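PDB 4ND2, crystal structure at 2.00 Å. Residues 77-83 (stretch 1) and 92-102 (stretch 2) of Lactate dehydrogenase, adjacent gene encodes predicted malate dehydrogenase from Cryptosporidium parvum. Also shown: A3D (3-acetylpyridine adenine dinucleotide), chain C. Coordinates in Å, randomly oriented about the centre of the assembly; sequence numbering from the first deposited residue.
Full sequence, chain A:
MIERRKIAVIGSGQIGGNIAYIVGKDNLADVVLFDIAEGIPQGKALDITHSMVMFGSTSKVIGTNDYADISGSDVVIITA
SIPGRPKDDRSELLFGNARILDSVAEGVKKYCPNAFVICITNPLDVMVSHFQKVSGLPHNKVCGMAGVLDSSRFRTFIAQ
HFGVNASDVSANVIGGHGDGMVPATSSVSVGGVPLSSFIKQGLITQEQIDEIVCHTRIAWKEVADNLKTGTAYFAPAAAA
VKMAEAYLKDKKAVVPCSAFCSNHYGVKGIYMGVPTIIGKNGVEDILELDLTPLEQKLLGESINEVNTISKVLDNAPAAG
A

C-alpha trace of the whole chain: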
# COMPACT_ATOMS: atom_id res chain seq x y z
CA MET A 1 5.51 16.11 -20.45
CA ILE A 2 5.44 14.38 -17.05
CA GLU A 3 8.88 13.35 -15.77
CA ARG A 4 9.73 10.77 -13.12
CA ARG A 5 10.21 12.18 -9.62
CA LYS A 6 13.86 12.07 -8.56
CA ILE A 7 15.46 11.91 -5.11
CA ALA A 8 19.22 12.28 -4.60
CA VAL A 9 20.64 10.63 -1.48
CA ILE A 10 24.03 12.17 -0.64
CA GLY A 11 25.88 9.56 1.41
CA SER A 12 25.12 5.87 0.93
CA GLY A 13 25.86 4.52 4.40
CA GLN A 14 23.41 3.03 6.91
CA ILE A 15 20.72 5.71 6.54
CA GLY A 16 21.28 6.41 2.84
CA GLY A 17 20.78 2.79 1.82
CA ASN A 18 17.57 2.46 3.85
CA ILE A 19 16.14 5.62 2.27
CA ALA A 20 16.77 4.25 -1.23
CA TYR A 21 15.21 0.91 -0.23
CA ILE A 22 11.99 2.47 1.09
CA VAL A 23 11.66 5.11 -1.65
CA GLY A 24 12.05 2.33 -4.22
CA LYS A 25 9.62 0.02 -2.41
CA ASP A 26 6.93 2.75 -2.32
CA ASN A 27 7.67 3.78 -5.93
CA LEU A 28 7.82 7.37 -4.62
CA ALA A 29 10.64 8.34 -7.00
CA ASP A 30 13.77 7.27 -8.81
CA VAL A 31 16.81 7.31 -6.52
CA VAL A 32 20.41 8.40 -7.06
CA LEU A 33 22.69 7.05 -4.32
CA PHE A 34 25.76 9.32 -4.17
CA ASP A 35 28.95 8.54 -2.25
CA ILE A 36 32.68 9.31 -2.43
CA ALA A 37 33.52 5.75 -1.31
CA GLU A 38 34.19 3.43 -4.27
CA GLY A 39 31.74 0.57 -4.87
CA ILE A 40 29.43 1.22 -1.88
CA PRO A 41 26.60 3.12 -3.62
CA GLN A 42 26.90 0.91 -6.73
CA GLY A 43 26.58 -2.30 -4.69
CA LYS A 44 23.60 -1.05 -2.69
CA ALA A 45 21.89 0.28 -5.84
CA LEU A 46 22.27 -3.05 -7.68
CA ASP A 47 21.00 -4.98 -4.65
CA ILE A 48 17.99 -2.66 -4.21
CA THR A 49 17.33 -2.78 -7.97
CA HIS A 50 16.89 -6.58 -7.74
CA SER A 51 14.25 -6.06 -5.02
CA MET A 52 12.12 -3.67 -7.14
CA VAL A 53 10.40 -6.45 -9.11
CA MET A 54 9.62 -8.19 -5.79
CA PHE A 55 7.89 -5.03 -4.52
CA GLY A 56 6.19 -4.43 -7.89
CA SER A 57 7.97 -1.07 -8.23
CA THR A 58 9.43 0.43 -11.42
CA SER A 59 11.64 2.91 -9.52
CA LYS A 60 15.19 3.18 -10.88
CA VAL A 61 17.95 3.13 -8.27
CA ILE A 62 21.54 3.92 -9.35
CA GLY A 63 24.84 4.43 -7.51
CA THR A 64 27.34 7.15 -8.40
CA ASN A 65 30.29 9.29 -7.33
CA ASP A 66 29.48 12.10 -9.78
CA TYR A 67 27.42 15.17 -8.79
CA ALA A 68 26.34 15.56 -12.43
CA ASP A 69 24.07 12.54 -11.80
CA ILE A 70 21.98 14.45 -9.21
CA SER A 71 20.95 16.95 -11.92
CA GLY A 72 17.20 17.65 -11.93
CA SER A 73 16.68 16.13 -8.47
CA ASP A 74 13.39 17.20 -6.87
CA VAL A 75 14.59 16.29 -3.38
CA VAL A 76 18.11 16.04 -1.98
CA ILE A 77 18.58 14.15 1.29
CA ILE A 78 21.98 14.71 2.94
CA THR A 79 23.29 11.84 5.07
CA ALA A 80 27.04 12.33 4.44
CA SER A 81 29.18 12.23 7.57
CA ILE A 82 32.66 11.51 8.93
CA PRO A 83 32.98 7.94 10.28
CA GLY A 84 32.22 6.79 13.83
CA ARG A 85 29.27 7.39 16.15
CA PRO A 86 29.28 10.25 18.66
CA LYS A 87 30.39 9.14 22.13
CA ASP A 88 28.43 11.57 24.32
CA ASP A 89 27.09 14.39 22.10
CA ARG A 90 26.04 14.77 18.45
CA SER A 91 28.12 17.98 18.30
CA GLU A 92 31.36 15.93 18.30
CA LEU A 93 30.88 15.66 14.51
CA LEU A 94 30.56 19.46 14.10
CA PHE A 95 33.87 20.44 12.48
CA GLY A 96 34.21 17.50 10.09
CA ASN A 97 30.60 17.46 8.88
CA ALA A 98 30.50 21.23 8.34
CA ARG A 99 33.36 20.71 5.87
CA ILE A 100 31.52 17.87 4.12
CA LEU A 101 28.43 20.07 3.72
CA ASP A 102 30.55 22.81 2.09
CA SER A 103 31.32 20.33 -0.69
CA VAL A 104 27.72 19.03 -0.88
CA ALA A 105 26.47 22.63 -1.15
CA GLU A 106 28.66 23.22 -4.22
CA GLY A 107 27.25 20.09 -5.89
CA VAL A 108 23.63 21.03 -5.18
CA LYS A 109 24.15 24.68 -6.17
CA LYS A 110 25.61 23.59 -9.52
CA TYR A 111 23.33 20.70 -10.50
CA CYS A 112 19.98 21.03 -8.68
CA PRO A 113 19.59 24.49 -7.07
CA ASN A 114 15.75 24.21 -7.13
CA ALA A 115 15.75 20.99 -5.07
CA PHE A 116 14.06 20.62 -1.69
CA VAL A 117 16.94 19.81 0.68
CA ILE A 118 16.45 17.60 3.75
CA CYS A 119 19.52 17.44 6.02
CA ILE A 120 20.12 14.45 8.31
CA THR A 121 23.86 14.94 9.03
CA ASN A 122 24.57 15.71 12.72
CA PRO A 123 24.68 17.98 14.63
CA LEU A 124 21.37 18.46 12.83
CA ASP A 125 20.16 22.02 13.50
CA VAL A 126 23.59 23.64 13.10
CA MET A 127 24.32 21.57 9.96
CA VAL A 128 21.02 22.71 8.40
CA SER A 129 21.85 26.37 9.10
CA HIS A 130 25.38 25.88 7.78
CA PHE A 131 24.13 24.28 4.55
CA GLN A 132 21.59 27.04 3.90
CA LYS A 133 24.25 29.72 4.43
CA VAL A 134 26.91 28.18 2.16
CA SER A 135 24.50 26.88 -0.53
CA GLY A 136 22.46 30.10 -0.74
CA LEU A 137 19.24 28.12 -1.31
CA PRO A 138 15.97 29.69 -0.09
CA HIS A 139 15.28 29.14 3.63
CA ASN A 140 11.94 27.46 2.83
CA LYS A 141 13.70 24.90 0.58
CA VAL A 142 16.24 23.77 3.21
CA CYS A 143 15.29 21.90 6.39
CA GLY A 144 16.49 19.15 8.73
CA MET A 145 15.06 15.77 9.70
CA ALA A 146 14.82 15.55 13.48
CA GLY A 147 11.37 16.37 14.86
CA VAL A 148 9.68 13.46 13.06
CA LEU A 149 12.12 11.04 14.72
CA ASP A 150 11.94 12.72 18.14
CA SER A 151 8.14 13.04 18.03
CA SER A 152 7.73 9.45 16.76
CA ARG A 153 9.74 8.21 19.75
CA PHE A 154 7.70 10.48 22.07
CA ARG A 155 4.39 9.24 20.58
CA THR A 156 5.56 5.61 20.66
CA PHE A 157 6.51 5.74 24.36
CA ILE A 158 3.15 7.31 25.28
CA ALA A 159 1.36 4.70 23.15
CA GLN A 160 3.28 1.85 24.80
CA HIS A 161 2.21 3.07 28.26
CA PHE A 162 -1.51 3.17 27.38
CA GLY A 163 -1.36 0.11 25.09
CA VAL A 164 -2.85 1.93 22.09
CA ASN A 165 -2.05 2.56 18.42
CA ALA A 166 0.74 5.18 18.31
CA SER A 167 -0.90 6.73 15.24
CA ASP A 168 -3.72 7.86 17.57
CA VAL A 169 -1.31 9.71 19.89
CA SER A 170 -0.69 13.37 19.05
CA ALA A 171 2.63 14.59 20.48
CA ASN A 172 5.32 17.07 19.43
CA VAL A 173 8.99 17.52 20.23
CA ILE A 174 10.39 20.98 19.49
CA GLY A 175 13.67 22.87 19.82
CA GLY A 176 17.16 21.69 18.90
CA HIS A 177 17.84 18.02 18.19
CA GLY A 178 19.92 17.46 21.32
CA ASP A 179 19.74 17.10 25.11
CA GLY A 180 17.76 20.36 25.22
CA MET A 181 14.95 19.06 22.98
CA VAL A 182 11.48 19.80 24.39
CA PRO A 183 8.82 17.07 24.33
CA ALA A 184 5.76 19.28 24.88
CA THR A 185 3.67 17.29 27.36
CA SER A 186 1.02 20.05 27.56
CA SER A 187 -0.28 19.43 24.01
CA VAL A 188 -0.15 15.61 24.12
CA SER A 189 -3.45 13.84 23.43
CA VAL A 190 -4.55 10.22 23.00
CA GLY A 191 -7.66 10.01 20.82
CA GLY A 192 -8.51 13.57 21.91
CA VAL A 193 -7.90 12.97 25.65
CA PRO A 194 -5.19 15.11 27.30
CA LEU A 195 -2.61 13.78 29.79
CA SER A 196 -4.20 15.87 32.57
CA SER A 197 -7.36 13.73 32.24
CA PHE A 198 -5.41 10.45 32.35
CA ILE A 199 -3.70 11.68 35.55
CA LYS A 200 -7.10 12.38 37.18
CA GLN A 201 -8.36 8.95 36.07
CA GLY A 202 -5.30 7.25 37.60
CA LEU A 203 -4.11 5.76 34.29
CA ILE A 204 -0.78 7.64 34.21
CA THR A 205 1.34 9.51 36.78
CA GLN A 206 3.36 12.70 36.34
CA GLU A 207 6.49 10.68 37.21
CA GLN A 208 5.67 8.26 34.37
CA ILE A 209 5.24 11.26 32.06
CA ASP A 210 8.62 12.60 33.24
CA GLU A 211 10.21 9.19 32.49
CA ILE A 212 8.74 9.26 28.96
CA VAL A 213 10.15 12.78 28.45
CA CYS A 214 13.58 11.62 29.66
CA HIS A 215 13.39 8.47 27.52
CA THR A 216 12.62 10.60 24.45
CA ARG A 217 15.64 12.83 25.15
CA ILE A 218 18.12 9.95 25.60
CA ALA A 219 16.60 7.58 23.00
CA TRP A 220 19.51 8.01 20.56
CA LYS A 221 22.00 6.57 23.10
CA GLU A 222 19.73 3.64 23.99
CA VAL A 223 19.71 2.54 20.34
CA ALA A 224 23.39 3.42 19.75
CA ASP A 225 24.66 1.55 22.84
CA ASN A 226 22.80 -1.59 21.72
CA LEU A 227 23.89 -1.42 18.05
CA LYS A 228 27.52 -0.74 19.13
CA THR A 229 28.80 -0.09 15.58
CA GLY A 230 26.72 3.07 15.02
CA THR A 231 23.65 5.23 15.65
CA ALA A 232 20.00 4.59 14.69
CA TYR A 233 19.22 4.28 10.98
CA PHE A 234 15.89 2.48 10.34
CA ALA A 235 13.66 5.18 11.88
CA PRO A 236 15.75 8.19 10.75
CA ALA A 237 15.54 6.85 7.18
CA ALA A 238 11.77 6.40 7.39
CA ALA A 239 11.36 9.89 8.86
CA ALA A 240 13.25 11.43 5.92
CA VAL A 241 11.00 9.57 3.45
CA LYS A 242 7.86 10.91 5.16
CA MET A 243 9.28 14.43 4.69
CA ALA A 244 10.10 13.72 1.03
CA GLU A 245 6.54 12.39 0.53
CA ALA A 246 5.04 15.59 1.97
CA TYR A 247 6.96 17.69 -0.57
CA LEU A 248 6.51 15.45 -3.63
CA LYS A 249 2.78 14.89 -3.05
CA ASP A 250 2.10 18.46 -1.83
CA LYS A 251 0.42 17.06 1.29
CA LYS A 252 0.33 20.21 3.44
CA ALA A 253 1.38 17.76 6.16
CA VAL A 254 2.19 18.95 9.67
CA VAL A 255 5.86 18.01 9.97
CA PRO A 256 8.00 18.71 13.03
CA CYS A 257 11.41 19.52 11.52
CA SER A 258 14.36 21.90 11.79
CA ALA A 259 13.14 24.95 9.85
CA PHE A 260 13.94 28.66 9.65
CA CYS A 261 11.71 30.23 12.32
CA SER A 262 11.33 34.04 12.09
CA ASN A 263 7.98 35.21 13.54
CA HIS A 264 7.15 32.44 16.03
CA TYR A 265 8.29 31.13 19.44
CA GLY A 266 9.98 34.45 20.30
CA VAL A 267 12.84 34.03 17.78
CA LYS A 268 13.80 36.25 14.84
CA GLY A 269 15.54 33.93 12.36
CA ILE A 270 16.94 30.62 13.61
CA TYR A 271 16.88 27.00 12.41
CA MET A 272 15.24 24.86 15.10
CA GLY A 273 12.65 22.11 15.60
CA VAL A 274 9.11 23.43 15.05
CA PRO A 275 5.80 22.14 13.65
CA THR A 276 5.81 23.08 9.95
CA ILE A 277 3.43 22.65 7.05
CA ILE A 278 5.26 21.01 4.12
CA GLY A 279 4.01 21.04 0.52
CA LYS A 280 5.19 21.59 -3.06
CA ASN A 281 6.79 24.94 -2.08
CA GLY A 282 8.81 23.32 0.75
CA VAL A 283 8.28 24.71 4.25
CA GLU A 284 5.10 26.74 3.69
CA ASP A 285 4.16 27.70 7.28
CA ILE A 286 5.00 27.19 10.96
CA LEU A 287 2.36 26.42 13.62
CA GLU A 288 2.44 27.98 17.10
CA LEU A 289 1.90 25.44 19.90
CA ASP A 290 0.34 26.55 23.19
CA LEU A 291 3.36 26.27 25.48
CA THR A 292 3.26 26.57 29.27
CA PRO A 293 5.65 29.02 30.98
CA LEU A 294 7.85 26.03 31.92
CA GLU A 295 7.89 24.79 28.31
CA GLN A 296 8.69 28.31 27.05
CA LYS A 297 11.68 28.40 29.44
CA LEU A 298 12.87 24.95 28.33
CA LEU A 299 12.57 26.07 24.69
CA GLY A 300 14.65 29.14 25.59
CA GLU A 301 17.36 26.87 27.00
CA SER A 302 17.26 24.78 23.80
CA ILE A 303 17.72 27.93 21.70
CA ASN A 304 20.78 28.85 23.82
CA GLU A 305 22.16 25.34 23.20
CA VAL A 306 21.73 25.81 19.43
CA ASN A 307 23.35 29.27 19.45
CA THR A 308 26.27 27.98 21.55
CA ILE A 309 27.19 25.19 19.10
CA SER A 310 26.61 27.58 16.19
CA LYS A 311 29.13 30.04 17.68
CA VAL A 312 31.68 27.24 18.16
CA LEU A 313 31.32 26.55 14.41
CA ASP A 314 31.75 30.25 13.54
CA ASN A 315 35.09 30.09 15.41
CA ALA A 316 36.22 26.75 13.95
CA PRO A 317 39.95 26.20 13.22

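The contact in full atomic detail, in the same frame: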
# COMPACT_ATOMS: atom_id res chain seq x y z
N ILE A 77 18.48 14.54 -0.11
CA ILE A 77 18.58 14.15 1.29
C ILE A 77 20.05 13.93 1.63
O ILE A 77 20.72 13.08 1.04
CB ILE A 77 17.76 12.88 1.60
CG1 ILE A 77 16.31 13.06 1.11
CG2 ILE A 77 17.78 12.59 3.09
CD1 ILE A 77 15.46 11.81 1.21
N ILE A 78 20.56 14.71 2.59
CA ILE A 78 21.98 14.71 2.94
C ILE A 78 22.24 13.86 4.18
O ILE A 78 21.83 14.22 5.29
CB ILE A 78 22.52 16.14 3.17
CG1 ILE A 78 22.17 17.03 1.98
CG2 ILE A 78 24.02 16.12 3.40
CD1 ILE A 78 22.60 18.48 2.13
N THR A 79 22.93 12.74 3.98
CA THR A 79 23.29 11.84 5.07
C THR A 79 24.81 11.77 5.29
O THR A 79 25.27 11.12 6.22
CB THR A 79 22.78 10.40 4.81
OG1 THR A 79 23.66 9.73 3.89
CG2 THR A 79 21.37 10.43 4.24
N ALA A 80 25.58 12.44 4.43
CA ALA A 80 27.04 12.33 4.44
C ALA A 80 27.62 12.76 5.77
O ALA A 80 27.20 13.76 6.35
CB ALA A 80 27.64 13.15 3.31
N SER A 81 28.60 12.00 6.26
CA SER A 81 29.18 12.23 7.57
C SER A 81 30.54 11.56 7.70
O SER A 81 30.81 10.55 7.06
CB SER A 81 28.25 11.68 8.65
OG SER A 81 28.82 11.77 9.94
N ILE A 82 31.39 12.14 8.55
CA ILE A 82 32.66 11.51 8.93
C ILE A 82 32.36 10.22 9.71
O ILE A 82 31.31 10.12 10.34
CB ILE A 82 33.55 12.45 9.77
CG1 ILE A 82 32.92 12.78 11.13
CG2 ILE A 82 33.85 13.73 8.99
CD1 ILE A 82 33.80 13.62 12.02
N PRO A 83 33.28 9.25 9.68
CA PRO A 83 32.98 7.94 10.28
C PRO A 83 32.95 7.96 11.81
O PRO A 83 33.52 8.84 12.43
CB PRO A 83 34.13 7.05 9.77
CG PRO A 83 35.25 7.99 9.49
CD PRO A 83 34.62 9.28 9.05
N GLU A 92 30.00 16.43 18.53
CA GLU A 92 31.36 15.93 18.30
C GLU A 92 31.71 15.87 16.81
O GLU A 92 32.89 15.96 16.44
CB GLU A 92 31.54 14.55 18.92
CG GLU A 92 31.52 14.54 20.44
CD GLU A 92 31.32 13.15 21.02
OE1 GLU A 92 30.82 13.05 22.16
OE2 GLU A 92 31.67 12.16 20.34
N LEU A 93 30.70 15.73 15.96
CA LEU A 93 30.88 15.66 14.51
C LEU A 93 30.88 17.03 13.83
O LEU A 93 30.99 17.11 12.60
CB LEU A 93 29.77 14.80 13.89
CG LEU A 93 29.54 13.41 14.49
CD1 LEU A 93 28.33 12.75 13.85
CD2 LEU A 93 30.78 12.54 14.32
N LEU A 94 30.76 18.10 14.62
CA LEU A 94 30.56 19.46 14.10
C LEU A 94 31.56 19.88 13.02
O LEU A 94 31.16 20.23 11.91
CB LEU A 94 30.60 20.47 15.25
CG LEU A 94 30.44 21.95 14.91
CD1 LEU A 94 29.06 22.22 14.33
CD2 LEU A 94 30.68 22.80 16.14
N PHE A 95 32.84 19.86 13.36
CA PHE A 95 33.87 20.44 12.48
C PHE A 95 34.01 19.67 11.18
O PHE A 95 34.07 20.27 10.10
CB PHE A 95 35.22 20.53 13.20
CG PHE A 95 35.21 21.41 14.43
CD1 PHE A 95 35.68 20.93 15.65
CD2 PHE A 95 34.71 22.71 14.38
CE1 PHE A 95 35.67 21.73 16.78
CE2 PHE A 95 34.70 23.51 15.51
CZ PHE A 95 35.18 23.02 16.71
N GLY A 96 34.06 18.35 11.27
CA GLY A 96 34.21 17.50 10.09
C GLY A 96 33.01 17.55 9.16
O GLY A 96 33.17 17.65 7.94
N ASN A 97 31.81 17.49 9.71
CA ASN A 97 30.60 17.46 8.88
C ASN A 97 30.27 18.81 8.26
O ASN A 97 29.71 18.86 7.16
CB ASN A 97 29.41 16.90 9.67
CG ASN A 97 29.55 15.41 9.92
OD1 ASN A 97 30.42 14.75 9.37
ND2 ASN A 97 28.67 14.88 10.76
N ALA A 98 30.62 19.90 8.93
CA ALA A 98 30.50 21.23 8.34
C ALA A 98 31.30 21.31 7.03
O ALA A 98 30.82 21.85 6.04
CB ALA A 98 30.99 22.29 9.31
N ARG A 99 32.50 20.75 7.05
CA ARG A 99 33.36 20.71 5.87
C ARG A 99 32.78 19.85 4.75
O ARG A 99 32.85 20.21 3.58
CB ARG A 99 34.77 20.22 6.24
CG ARG A 99 35.55 21.19 7.13
CD ARG A 99 35.84 22.50 6.42
NE ARG A 99 36.45 22.26 5.11
CZ ARG A 99 36.32 23.04 4.04
NH1 ARG A 99 35.59 24.15 4.07
NH2 ARG A 99 36.94 22.70 2.91
N ILE A 100 32.20 18.71 5.11
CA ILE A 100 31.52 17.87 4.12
C ILE A 100 30.39 18.65 3.45
O ILE A 100 30.28 18.64 2.22
CB ILE A 100 30.96 16.57 4.75
CG1 ILE A 100 32.12 15.63 5.10
CG2 ILE A 100 30.00 15.87 3.79
CD1 ILE A 100 31.71 14.44 5.94
N LEU A 101 29.58 19.33 4.25
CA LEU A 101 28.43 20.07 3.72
C LEU A 101 28.82 21.24 2.81
O LEU A 101 28.05 21.60 1.93
CB LEU A 101 27.51 20.54 4.86
CG LEU A 101 26.37 19.58 5.22
CD1 LEU A 101 26.86 18.15 5.47
CD2 LEU A 101 25.62 20.09 6.44
N ASP A 102 30.01 21.81 3.02
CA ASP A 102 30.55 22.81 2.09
C ASP A 102 30.64 22.23 0.68
O ASP A 102 30.22 22.86 -0.29
CB ASP A 102 31.95 23.28 2.51
CG ASP A 102 31.95 24.05 3.82
OD1 ASP A 102 32.99 24.05 4.50
OD2 ASP A 102 30.92 24.66 4.16
PA A3D C . 27.42 6.08 7.90
O1A A3D C . 26.82 4.71 7.83
O2A A3D C . 28.82 6.25 8.42
O5B A3D C . 27.34 6.74 6.44
C5B A3D C . 27.99 7.97 6.12
C4B A3D C . 28.31 7.93 4.63
O4B A3D C . 28.72 9.23 4.19
C3B A3D C . 29.44 6.97 4.30
O3B A3D C . 29.01 5.97 3.36
C2B A3D C . 30.53 7.84 3.71
O2B A3D C . 31.27 7.23 2.65
C1B A3D C . 29.75 9.05 3.23
N9A A3D C . 30.57 10.26 3.06
C8A A3D C . 31.61 10.67 3.81
N7A A3D C . 32.11 11.84 3.33
C5A A3D C . 31.38 12.18 2.25
C6A A3D C . 31.37 13.28 1.28
N6A A3D C . 32.27 14.29 1.36
N1A A3D C . 30.43 13.25 0.30
C2A A3D C . 29.53 12.25 0.20
N3A A3D C . 29.49 11.22 1.06
C4A A3D C . 30.37 11.13 2.08
O3 A3D C . 26.49 7.08 8.77
PN A3D C . 24.89 6.94 8.95
O1N A3D C . 24.62 5.91 10.01
O2N A3D C . 24.23 6.80 7.60
O5D A3D C . 24.53 8.39 9.53
C5D A3D C . 24.70 9.53 8.69
C4D A3D C . 24.54 10.83 9.47
O4D A3D C . 23.19 10.96 9.94
C3D A3D C . 25.44 10.92 10.70
O3D A3D C . 26.01 12.23 10.79
C2D A3D C . 24.50 10.71 11.87
O2D A3D C . 24.91 11.36 13.07
C1D A3D C . 23.22 11.32 11.32
N1N A3D C . 22.01 10.88 12.01
C2N A3D C . 21.12 11.81 12.38
C3N A3D C . 19.95 11.46 13.04
C7N A3D C . 18.96 12.51 13.45
O7N A3D C . 17.98 12.15 14.08
C8N A3D C . 19.16 13.94 13.07
C4N A3D C . 19.70 10.12 13.31
C5N A3D C . 20.63 9.17 12.91
C6N A3D C . 21.79 9.58 12.26

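The polar centre of this contact is a single amide side chain. N97 sits on the first turns of the helix, and its CA is 5.6 Å from the CA of S81, the nearest CA pair across the two stretches. With chi1 at -71° and chi2 at -10°, its CA-to-CB bond runs sideways to the loop, but the amide end comes nearer and spends both of its functions there. N97 OD1 accepts from the backbone I82 N at 2.9 Å, with a nearly straight N-H...O angle of 167°, so a loop amide is satisfied by a side chain. N97 ND2 donates to S81 OG at 3.2 Å, a more bent bond at 142°, and is also hydrogen-bonded elsewhere in the structure. An asparagine suits this place because one planar group offers an acceptor and a donor to two successive residues of the loop.

S81 carries this link on to the dinucleotide. Its CA-to-CB bond points away from the helix overall, yet the t rotamer leaves OG within reach of N97 ND2. Besides accepting that bond, S81 OG lies 3.0 Å from I82 O and 3.0 Å from A3D O3D; the hydroxyl has one proton, and the geometry does not settle which of the two receives it. The backbone S81 N makes a weak bond of 3.5 Å to A3D O4B.

Along the helix and the 3-10 residue before it, the backbone looks after itself: N97 N donates to L93 O at 3.0 Å, I100 N to G96 O at 3.2 Å, and L101 N to N97 O at 3.0 Å.

Apolar groups flank the amide. I82, the residue most covered by the contact, points toward the helix and places CG1 3.8 Å from L93 CD2 and CG2 3.8 Å from I100 CD1. Its CG2 also lies 3.9 Å from G96 C, and here glycine earns its place: an ideal CB on G96 would fall 2.8 Å from I82 CG2, a clash.

I100, pointing toward the loop, packs its CG2 3.6 Å from A80 CB and brings its CD1 3.5 Å from I82 N, covering the amide already bonded to N97. A80 CB touches both I100 CG2 and the cofactor, lying 3.5 Å from A3D N3A. At the end of the strand, I78 CG2 meets L101 CD1 at 4.1 Å. The rule is economical: one bidentate amide, flanked by aliphatic packing, with a glycine where the I82 side chain lies against the helix backbone.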